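Local atomic coordinates of putative exported protein (Burkholderia pseudomallei, PDB entry 4JGB), a protein that probably binds NAD or NADP through a Rossmann-type domain and may act as an oxidoreductase on CH-NH groups, although its substrate is not established. Residues V102-G107 with W151-P156; S155-I160 with S184-E189. All blocks are in the same frame, centred on the assembly; numbering follows the deposited sequence.

Overall arrangement
Contacts 1 and 2 follow one another along the chain and share Ser155 and Pro156, with centres about 13 Å apart. Contact 1 pairs two neighbouring parallel strands in the middle of the mixed Rossmann-type sheet, its centre about 3 Å from the centre of the chain, and every touching residue is buried. Contact 2 lies about 12 Å from that centre, where the chain leaving strand 150-155 forms a short parallel pair with 185-187 just before helix 188-201; it is only partly buried. Valines, phenylalanines and a regular backbone ladder hold the first, whereas a serine hydroxyl, fewer backbone bonds and aliphatic side chains hold the second. Helix 188-201 touches side chains of both.

Contact 1. Residues V102-G107 with W151-P156; sequences VVVVGG and WTFFSP
Val104 and Phe153 meet on one face of the sheet, Val104 CG2 standing 3.8 Å from Phe153 CD1. With CG anti to its backbone N (chi1 178°), the Phe153 ring reaches forward along the strands until one face lies against Gly106, whose CA sits 3.8 Å from the ring centroid and 21° off its normal, a CH-pi contact. Helix 130-143 adds His136, Tyr140 and Leu143 to this aromatic side. On the other face, Val103 CG1 approaches Phe154 CB at 4.3 Å, and Phe195 and Tyr191 of helix 188-201 pack there. Just past the paired strands the Val105 side chain crosses the Pro156 ring at about a right angle, CG1 to CG 4.1 Å.

Between these two layers of side chains the strands run parallel, and four backbone bonds alternate between them. Val104 is gripped twice, its N donating to Thr152 O at 3.0 Å and its O accepting from Phe154 N at 2.8 Å. The ladder changes at its end: Gly106 N still points straight at Phe154 O, but from above the carbonyl plane, 72° out of it. Beyond it Gly107 N makes a weak, bent bond to Ser155 OG at 2.9 Å; a weak hydrogen bond also links Ser155 OG with Thr110 OG1. Because Tyr191 OH also bonds to Phe154 O, this buried carbonyl has two polar partners although Gly106 N misses its plane.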
loop_
_atom_site.group_PDB
_atom_site.type_symbol
_atom_site.label_atom_id
_atom_site.label_comp_id
_atom_site.label_asym_id
_atom_site.label_seq_id
_atom_site.Cartn_x
_atom_site.Cartn_y
_atom_site.Cartn_z
ATOM N N VAL A 102 6.193 -0.515 -8.035
ATOM C CA VAL A 102 5.764 -1.278 -6.852
ATOM C C VAL A 102 5.069 -0.323 -5.859
ATOM O O VAL A 102 5.675 0.649 -5.409
ATOM C CB VAL A 102 6.986 -1.920 -6.116
ATOM C CG1 VAL A 102 6.568 -2.651 -4.837
ATOM C CG2 VAL A 102 7.768 -2.869 -7.023
ATOM N N VAL A 103 3.807 -0.580 -5.507
ATOM C CA VAL A 103 3.138 0.297 -4.530
ATOM C C VAL A 103 2.592 -0.549 -3.383
ATOM O O VAL A 103 1.855 -1.519 -3.618
ATOM C CB VAL A 103 2.013 1.203 -5.124
ATOM C CG1 VAL A 103 1.444 2.153 -4.057
ATOM C CG2 VAL A 103 2.518 2.028 -6.297
ATOM N N VAL A 104 2.972 -0.205 -2.154
ATOM C CA VAL A 104 2.533 -0.995 -0.981
ATOM C C VAL A 104 1.746 -0.151 0.023
ATOM O O VAL A 104 2.007 1.035 0.208
ATOM C CB VAL A 104 3.707 -1.786 -0.299
ATOM C CG1 VAL A 104 4.581 -2.491 -1.328
ATOM C CG2 VAL A 104 4.628 -0.886 0.502
ATOM N N VAL A 105 0.754 -0.766 0.649
ATOM C CA VAL A 105 0.039 -0.156 1.765
ATOM C C VAL A 105 1.010 -0.112 2.941
ATOM O O VAL A 105 1.564 -1.128 3.338
ATOM C CB VAL A 105 -1.275 -0.937 2.090
ATOM C CG1 VAL A 105 -1.896 -0.516 3.440
ATOM C CG2 VAL A 105 -2.300 -0.742 0.963
ATOM N N GLY A 106 1.217 1.088 3.475
ATOM C CA GLY A 106 2.094 1.299 4.624
ATOM C C GLY A 106 1.338 1.284 5.941
ATOM O O GLY A 106 0.342 0.568 6.088
ATOM N N GLY A 107 1.788 2.088 6.897
ATOM C CA GLY A 107 1.194 2.115 8.262
ATOM C C GLY A 107 1.163 3.541 8.835
ATOM O O GLY A 107 2.160 4.240 8.828
ATOM N N TRP A 151 9.322 2.389 -6.151
ATOM C CA TRP A 151 8.438 1.970 -5.110
ATOM C C TRP A 151 7.828 3.174 -4.422
ATOM O O TRP A 151 8.381 4.283 -4.460
ATOM C CB TRP A 151 9.161 1.008 -4.133
ATOM C CG TRP A 151 10.354 1.622 -3.430
ATOM C CD1 TRP A 151 11.693 1.474 -3.759
ATOM C CD2 TRP A 151 10.319 2.466 -2.272
ATOM N NE1 TRP A 151 12.479 2.166 -2.867
ATOM C CE2 TRP A 151 11.667 2.789 -1.948
ATOM C CE3 TRP A 151 9.286 2.981 -1.480
ATOM C CZ2 TRP A 151 12.007 3.629 -0.863
ATOM C CZ3 TRP A 151 9.626 3.816 -0.377
ATOM C CH2 TRP A 151 10.972 4.140 -0.103
ATOM N N THR A 152 6.665 2.945 -3.815
ATOM C CA THR A 152 5.976 3.936 -2.996
ATOM C C THR A 152 5.418 3.223 -1.767
ATOM O O THR A 152 4.788 2.167 -1.882
ATOM C CB THR A 152 4.819 4.613 -3.778
ATOM O OG1 THR A 152 5.380 5.510 -4.733
ATOM C CG2 THR A 152 3.920 5.452 -2.830
ATOM N N PHE A 153 5.662 3.784 -0.588
ATOM C CA PHE A 153 5.181 3.181 0.639
ATOM C C PHE A 153 4.025 4.076 1.061
ATOM O O PHE A 153 4.253 5.177 1.567
ATOM C CB PHE A 153 6.326 3.187 1.635
ATOM C CG PHE A 153 5.993 2.645 3.001
ATOM C CD1 PHE A 153 6.000 1.269 3.251
ATOM C CD2 PHE A 153 5.747 3.520 4.065
ATOM C CE1 PHE A 153 5.733 0.793 4.536
ATOM C CE2 PHE A 153 5.463 3.039 5.344
ATOM C CZ PHE A 153 5.462 1.673 5.579
ATOM N N PHE A 154 2.799 3.638 0.785
ATOM C CA PHE A 154 1.627 4.507 0.843
ATOM C C PHE A 154 0.818 4.255 2.115
ATOM O O PHE A 154 -0.060 3.417 2.090
ATOM C CB PHE A 154 0.708 4.318 -0.405
ATOM C CG PHE A 154 -0.108 5.563 -0.757
ATOM C CD1 PHE A 154 -0.976 6.143 0.179
ATOM C CD2 PHE A 154 0.015 6.166 -2.005
ATOM C CE1 PHE A 154 -1.669 7.298 -0.108
ATOM C CE2 PHE A 154 -0.700 7.313 -2.315
ATOM C CZ PHE A 154 -1.550 7.883 -1.369
ATOM N N SER A 155 1.105 4.972 3.214
ATOM C CA SER A 155 0.402 4.749 4.498
ATOM C C SER A 155 -0.985 5.356 4.542
ATOM O O SER A 155 -1.166 6.492 4.101
ATOM C CB SER A 155 1.193 5.309 5.701
ATOM O OG SER A 155 2.485 4.711 5.748
ATOM N N PRO A 156 -1.959 4.602 5.073
ATOM C CA PRO A 156 -3.286 5.131 5.341
ATOM C C PRO A 156 -3.173 6.130 6.463
ATOM O O PRO A 156 -2.168 6.139 7.199
ATOM C CB PRO A 156 -4.080 3.908 5.911
ATOM C CG PRO A 156 -3.236 2.708 5.658
ATOM C CD PRO A 156 -1.809 3.200 5.508
#

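Contact 2. Residues S155-I160 with S184-E189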
loop_
_atom_site.group_PDB
_atom_site.type_symbol
_atom_site.label_atom_id
_atom_site.label_comp_id
_atom_site.label_asym_id
_atom_site.label_seq_id
_atom_site.Cartn_x
_atom_site.Cartn_y
_atom_site.Cartn_z
ATOM N N SER A 155 1.105 4.972 3.214
ATOM C CA SER A 155 0.402 4.749 4.498
ATOM C C SER A 155 -0.985 5.356 4.542
ATOM O O SER A 155 -1.166 6.492 4.101
ATOM C CB SER A 155 1.193 5.309 5.701
ATOM O OG SER A 155 2.485 4.711 5.748
ATOM N N PRO A 156 -1.959 4.602 5.073
ATOM C CA PRO A 156 -3.286 5.131 5.341
ATOM C C PRO A 156 -3.173 6.130 6.463
ATOM O O PRO A 156 -2.168 6.139 7.199
ATOM C CB PRO A 156 -4.080 3.908 5.911
ATOM C CG PRO A 156 -3.236 2.708 5.658
ATOM C CD PRO A 156 -1.809 3.200 5.508
ATOM N N ALA A 157 -4.203 6.957 6.587
ATOM C CA ALA A 157 -4.362 7.809 7.745
ATOM C C ALA A 157 -4.545 6.962 9.014
ATOM O O ALA A 157 -4.811 5.762 8.928
ATOM C CB ALA A 157 -5.567 8.712 7.528
ATOM N N ALA A 158 -4.476 7.605 10.187
ATOM C CA ALA A 158 -4.654 6.916 11.482
ATOM C C ALA A 158 -6.002 6.246 11.558
ATOM O O ALA A 158 -6.205 5.287 12.298
ATOM C CB ALA A 158 -4.498 7.889 12.647
ATOM N N LEU A 159 -6.954 6.774 10.815
ATOM C CA LEU A 159 -8.251 6.170 10.834
ATOM C C LEU A 159 -8.696 5.986 9.393
ATOM O O LEU A 159 -8.864 6.964 8.656
ATOM C CB LEU A 159 -9.213 7.078 11.607
ATOM C CG LEU A 159 -10.660 6.667 11.754
ATOM C CD1 LEU A 159 -11.391 7.620 12.693
ATOM C CD2 LEU A 159 -11.379 6.627 10.409
ATOM N N ILE A 160 -8.942 4.740 9.013
ATOM C CA ILE A 160 -9.398 4.452 7.655
ATOM C C ILE A 160 -10.503 3.406 7.708
ATOM O O ILE A 160 -10.314 2.327 8.256
ATOM C CB ILE A 160 -8.230 4.014 6.728
ATOM C CG1 ILE A 160 -8.745 3.555 5.352
ATOM C CG2 ILE A 160 -7.435 2.851 7.348
ATOM C CD1 ILE A 160 -7.612 3.428 4.318
ATOM N N SER A 184 -6.702 12.423 11.950
ATOM C CA SER A 184 -6.082 11.837 10.778
ATOM C C SER A 184 -7.070 10.795 10.272
ATOM O O SER A 184 -7.205 9.719 10.830
ATOM C CB SER A 184 -4.715 11.214 11.142
ATOM O OG SER A 184 -4.135 10.520 10.047
ATOM N N LYS A 185 -7.836 11.167 9.253
ATOM C CA LYS A 185 -8.897 10.306 8.754
ATOM C C LYS A 185 -8.906 10.242 7.216
ATOM O O LYS A 185 -8.655 11.232 6.526
ATOM C CB LYS A 185 -10.266 10.828 9.193
ATOM C CG LYS A 185 -10.624 10.764 10.680
ATOM C CD LYS A 185 -12.093 11.213 10.809
ATOM C CE LYS A 185 -12.573 11.421 12.252
ATOM N NZ LYS A 185 -13.922 12.059 12.333
ATOM N N ILE A 186 -9.256 9.080 6.702
ATOM C CA ILE A 186 -9.494 8.927 5.269
ATOM C C ILE A 186 -10.500 7.788 5.103
ATOM O O ILE A 186 -10.380 6.774 5.786
ATOM C CB ILE A 186 -8.171 8.677 4.473
ATOM C CG1 ILE A 186 -8.361 8.926 2.963
ATOM C CG2 ILE A 186 -7.665 7.238 4.644
ATOM C CD1 ILE A 186 -8.477 10.376 2.560
ATOM N N SER A 187 -11.471 7.944 4.199
ATOM C CA SER A 187 -12.363 6.833 3.861
ATOM C C SER A 187 -11.557 5.878 2.993
ATOM O O SER A 187 -10.583 6.273 2.346
ATOM C CB SER A 187 -13.621 7.297 3.107
ATOM O OG SER A 187 -13.332 7.494 1.721
ATOM N N ALA A 188 -11.953 4.608 3.005
ATOM C CA ALA A 188 -11.227 3.588 2.294
ATOM C C ALA A 188 -11.363 3.833 0.767
ATOM O O ALA A 188 -10.440 3.591 -0.004
ATOM C CB ALA A 188 -11.731 2.196 2.725
ATOM N N GLU A 189 -12.509 4.363 0.365
ATOM C CA GLU A 189 -12.794 4.696 -1.033
ATOM C C GLU A 189 -11.862 5.824 -1.458
ATOM O O GLU A 189 -11.278 5.764 -2.552
ATOM C CB GLU A 189 -14.279 5.152 -1.226
ATOM C CG GLU A 189 -15.387 4.095 -0.996
ATOM C CD GLU A 189 -15.508 3.656 0.462
ATOM O OE1 GLU A 189 -15.001 4.399 1.339
ATOM O OE2 GLU A 189 -16.086 2.548 0.714
#
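Ser184 reaches across to Ala158, its OG accepting the Ala158 N-H at 2.9 Å in a nearly straight bond, 173° at the hydrogen. The hydroxyl oxygen stands anti to its own backbone N (chi1 174°), directed at the turn before Leu159, and Ala157 CB rests 3.4 Å from it. Ser184 O takes a second, weak bond from Leu159 N, bent to 126°. Leu159 bonds again through its O, which takes Ile186 N at 2.9 Å, two residues past Ser184, and Lys185 CA also approaches this oxygen in a CA-H...O contact.

These bonds make a short, weakly bonded parallel pair of strands beside the main Rossmann-type sheet, and its second strand leads directly into helix 188-201. Leu159 and Lys185 run alongside each other on the more exposed face, where the extended Lys185 chain passes Leu159 CD1, with CG at 3.8 Å and CE at 4.0 Å. Ile160 and Ile186 also lie side by side: Ile186 CG2 has Ile160 CD1 at 3.8 Å and, coming from the preceding loop, Ala157 CB at 3.9 Å. Ile160 CG1 continues to Ala188 CB at 4.2 Å.

Ser187 is the N-cap of the helix: its OG accepts from Asp190 N and is also bonded to Glu164 O. Tyr213 OH bonds to Ser187 N. Tyr191 packs against both isoleucines from the first turn of the helix, while Ile17 of helix 16-27 touches Ile160 and Met16 and Arg20 touch Ala188.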